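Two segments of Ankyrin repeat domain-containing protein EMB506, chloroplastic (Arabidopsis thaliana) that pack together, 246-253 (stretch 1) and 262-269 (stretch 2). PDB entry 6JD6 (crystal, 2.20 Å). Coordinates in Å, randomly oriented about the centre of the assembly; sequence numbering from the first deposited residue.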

# COMPACT_ATOMS: atom_id res chain seq x y z
N LEU A 246 -20.60 15.29 -9.37
CA LEU A 246 -21.22 14.84 -8.13
C LEU A 246 -20.94 13.35 -7.97
O LEU A 246 -20.66 12.67 -8.95
CB LEU A 246 -22.73 15.05 -8.18
CG LEU A 246 -23.26 16.48 -8.10
CD1 LEU A 246 -24.76 16.50 -8.41
CD2 LEU A 246 -23.00 17.05 -6.72
N ALA A 247 -21.04 12.85 -6.74
CA ALA A 247 -21.00 11.40 -6.52
C ALA A 247 -22.10 10.73 -7.35
O ALA A 247 -21.92 9.63 -7.85
CB ALA A 247 -21.16 11.08 -5.04
N LEU A 248 -23.22 11.43 -7.49
CA LEU A 248 -24.32 10.96 -8.33
C LEU A 248 -23.86 10.66 -9.76
O LEU A 248 -24.26 9.66 -10.35
CB LEU A 248 -25.44 12.00 -8.37
CG LEU A 248 -26.63 11.67 -9.27
CD1 LEU A 248 -27.32 10.39 -8.80
CD2 LEU A 248 -27.62 12.83 -9.30
N ASP A 249 -23.01 11.53 -10.31
CA ASP A 249 -22.46 11.31 -11.65
C ASP A 249 -21.63 10.03 -11.71
O ASP A 249 -21.69 9.29 -12.69
CB ASP A 249 -21.63 12.52 -12.09
CG ASP A 249 -22.46 13.78 -12.22
OD1 ASP A 249 -23.57 13.69 -12.80
OD2 ASP A 249 -22.02 14.84 -11.74
N LEU A 250 -20.85 9.78 -10.67
CA LEU A 250 -20.02 8.58 -10.61
C LEU A 250 -20.88 7.32 -10.50
O LEU A 250 -20.51 6.26 -10.99
CB LEU A 250 -19.04 8.64 -9.43
CG LEU A 250 -17.98 9.74 -9.49
CD1 LEU A 250 -16.93 9.52 -8.41
CD2 LEU A 250 -17.33 9.79 -10.85
N ALA A 251 -22.03 7.45 -9.84
CA ALA A 251 -22.95 6.33 -9.71
C ALA A 251 -23.58 5.99 -11.06
O ALA A 251 -23.68 4.83 -11.43
CB ALA A 251 -24.04 6.64 -8.68
N LEU A 252 -23.98 7.03 -11.78
CA LEU A 252 -24.70 6.87 -13.05
C LEU A 252 -23.82 6.43 -14.21
O LEU A 252 -24.28 5.75 -15.12
CB LEU A 252 -25.38 8.19 -13.43
CG LEU A 252 -26.52 8.73 -12.56
CD1 LEU A 252 -26.72 10.21 -12.84
CD2 LEU A 252 -27.80 7.96 -12.84
N CYS A 253 -22.56 6.85 -14.20
CA CYS A 253 -21.73 6.78 -15.40
C CYS A 253 -21.32 5.37 -15.84
O CYS A 253 -20.98 5.16 -17.00
CB CYS A 253 -20.49 7.67 -15.24
SG CYS A 253 -19.20 6.99 -14.19
N ASP A 262 -28.50 0.83 -7.47
CA ASP A 262 -28.47 0.76 -6.01
C ASP A 262 -27.74 1.96 -5.42
O ASP A 262 -28.19 2.55 -4.44
CB ASP A 262 -27.79 -0.53 -5.53
CG ASP A 262 -28.67 -1.75 -5.74
OD1 ASP A 262 -29.89 -1.58 -5.93
OD2 ASP A 262 -28.13 -2.87 -5.70
N LEU A 263 -26.62 2.32 -6.03
CA LEU A 263 -25.84 3.47 -5.58
C LEU A 263 -26.62 4.78 -5.76
O LEU A 263 -26.63 5.63 -4.86
CB LEU A 263 -24.50 3.53 -6.31
CG LEU A 263 -23.53 2.41 -5.92
CD1 LEU A 263 -22.38 2.31 -6.89
CD2 LEU A 263 -23.01 2.61 -4.50
N VAL A 264 -27.28 4.93 -6.90
CA VAL A 264 -28.11 6.10 -7.17
C VAL A 264 -29.21 6.23 -6.12
O VAL A 264 -29.48 7.31 -5.60
CB VAL A 264 -28.76 6.03 -8.57
CG1 VAL A 264 -29.94 6.99 -8.69
CG2 VAL A 264 -27.72 6.32 -9.65
N LYS A 265 -29.83 5.10 -5.79
CA LYS A 265 -30.88 5.05 -4.79
C LYS A 265 -30.38 5.54 -3.43
O LYS A 265 -31.01 6.39 -2.81
CB LYS A 265 -31.43 3.62 -4.70
CG LYS A 265 -32.60 3.44 -3.77
CD LYS A 265 -33.46 2.26 -4.21
CE LYS A 265 -32.63 1.00 -4.43
NZ LYS A 265 -33.47 -0.17 -4.78
N LEU A 266 -29.24 5.02 -2.99
CA LEU A 266 -28.60 5.49 -1.76
C LEU A 266 -28.34 7.00 -1.79
O LEU A 266 -28.54 7.69 -0.79
CB LEU A 266 -27.28 4.76 -1.53
CG LEU A 266 -27.35 3.31 -1.05
CD1 LEU A 266 -25.96 2.70 -0.99
CD2 LEU A 266 -28.04 3.24 0.30
N LEU A 267 -27.90 7.50 -2.94
CA LEU A 267 -27.53 8.90 -3.07
C LEU A 267 -28.74 9.83 -3.15
O LEU A 267 -28.62 11.03 -2.92
CB LEU A 267 -26.63 9.10 -4.30
CG LEU A 267 -25.23 8.52 -4.20
CD1 LEU A 267 -24.57 8.42 -5.57
CD2 LEU A 267 -24.37 9.36 -3.25
N LYS A 268 -29.90 9.27 -3.47
CA LYS A 268 -31.11 10.07 -3.59
C LYS A 268 -31.94 10.05 -2.31
O LYS A 268 -32.80 10.91 -2.11
CB LYS A 268 -31.96 9.59 -4.77
CG LYS A 268 -31.40 9.99 -6.13
CD LYS A 268 -31.40 11.50 -6.30
CE LYS A 268 -30.98 11.90 -7.71
NZ LYS A 268 -31.00 13.39 -7.91
N ILE A 269 -31.68 9.08 -1.44
CA ILE A 269 -32.48 8.89 -0.24
C ILE A 269 -31.71 9.19 1.05
O ILE A 269 -32.20 9.91 1.92
CB ILE A 269 -33.08 7.48 -0.19
CG1 ILE A 269 -34.01 7.26 -1.38
CG2 ILE A 269 -33.82 7.25 1.12
CD1 ILE A 269 -34.56 5.86 -1.48

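No hydrogen bond crosses between these two helices; what joins them is apolar packing, and its centre is one of the smallest side chains available. The CB of Ala-251 points toward the second helix and touches three residues there: it lies 3.6 Å from Leu-267 CD1, 3.8 Å from Val-264 CG2 and 3.9 Å from Leu-263 CB. A lone methyl can meet three partners because the backbones come close, with Ala-251 CA and Val-264 CA 5.8 Å apart. The helix axes approach to 8.8 Å and run nearly antiparallel, at 159°.

The antiparallel course sets the pairing. Ala-247, one turn before Ala-251, also points toward the partner helix, and it meets Leu-267, one turn after Leu-263. Its CB is 4.1 Å from Leu-267 CD2, while its carbonyl O lies 3.7 Å from Leu-267 CD1. That oxygen already accepts a backbone hydrogen bond from the N of Ala-251, so a methyl can sit against it without depriving it of its partner. Leu-267 is thus the long element that answers two short ones: in an m,t rotamer it spreads over the first helix, and its CD1 also reaches within 3.8 Å of Leu-248 CA. The rule is complementary size, with alanines on one helix leaving room for a leucine on the other.

Val-264 works differently. Its CA-to-CB bond points sideways, yet its CG2 serves three residues of the first helix, approaching Leu-252 CD2 at 3.6 Å and Leu-248 CD1 at 4.2 Å as well as Ala-251 CB. The two leucines also leave their backbone sideways, but their ends come nearer to the partner. Leu-248 does so with a t,p rotamer and Leu-252 with m,t, so different side-chain geometries converge on the same methyl.

Toward solvent the chemistry loosens. Leu-248, partly exposed, still gives up 69 Å² to the second helix, the largest share of any residue here. Beside it, Lys-268 lays its long chain back toward the first helix, bringing NZ to 3.7 Å from Leu-248 CD2. Lys-268 is partly exposed, and the end of its chain, CE as well as NZ, lies against Leu-248 CD2.

Within the first stretch, Leu-246 N, at the N-cap position, donates a hydrogen bond to Asp-249 OD2 at 2.8 Å, and Asp-249 itself points away from the contact. Altogether 334 Å² is buried, a modest area built from closely spaced backbones and well-matched aliphatic side chains.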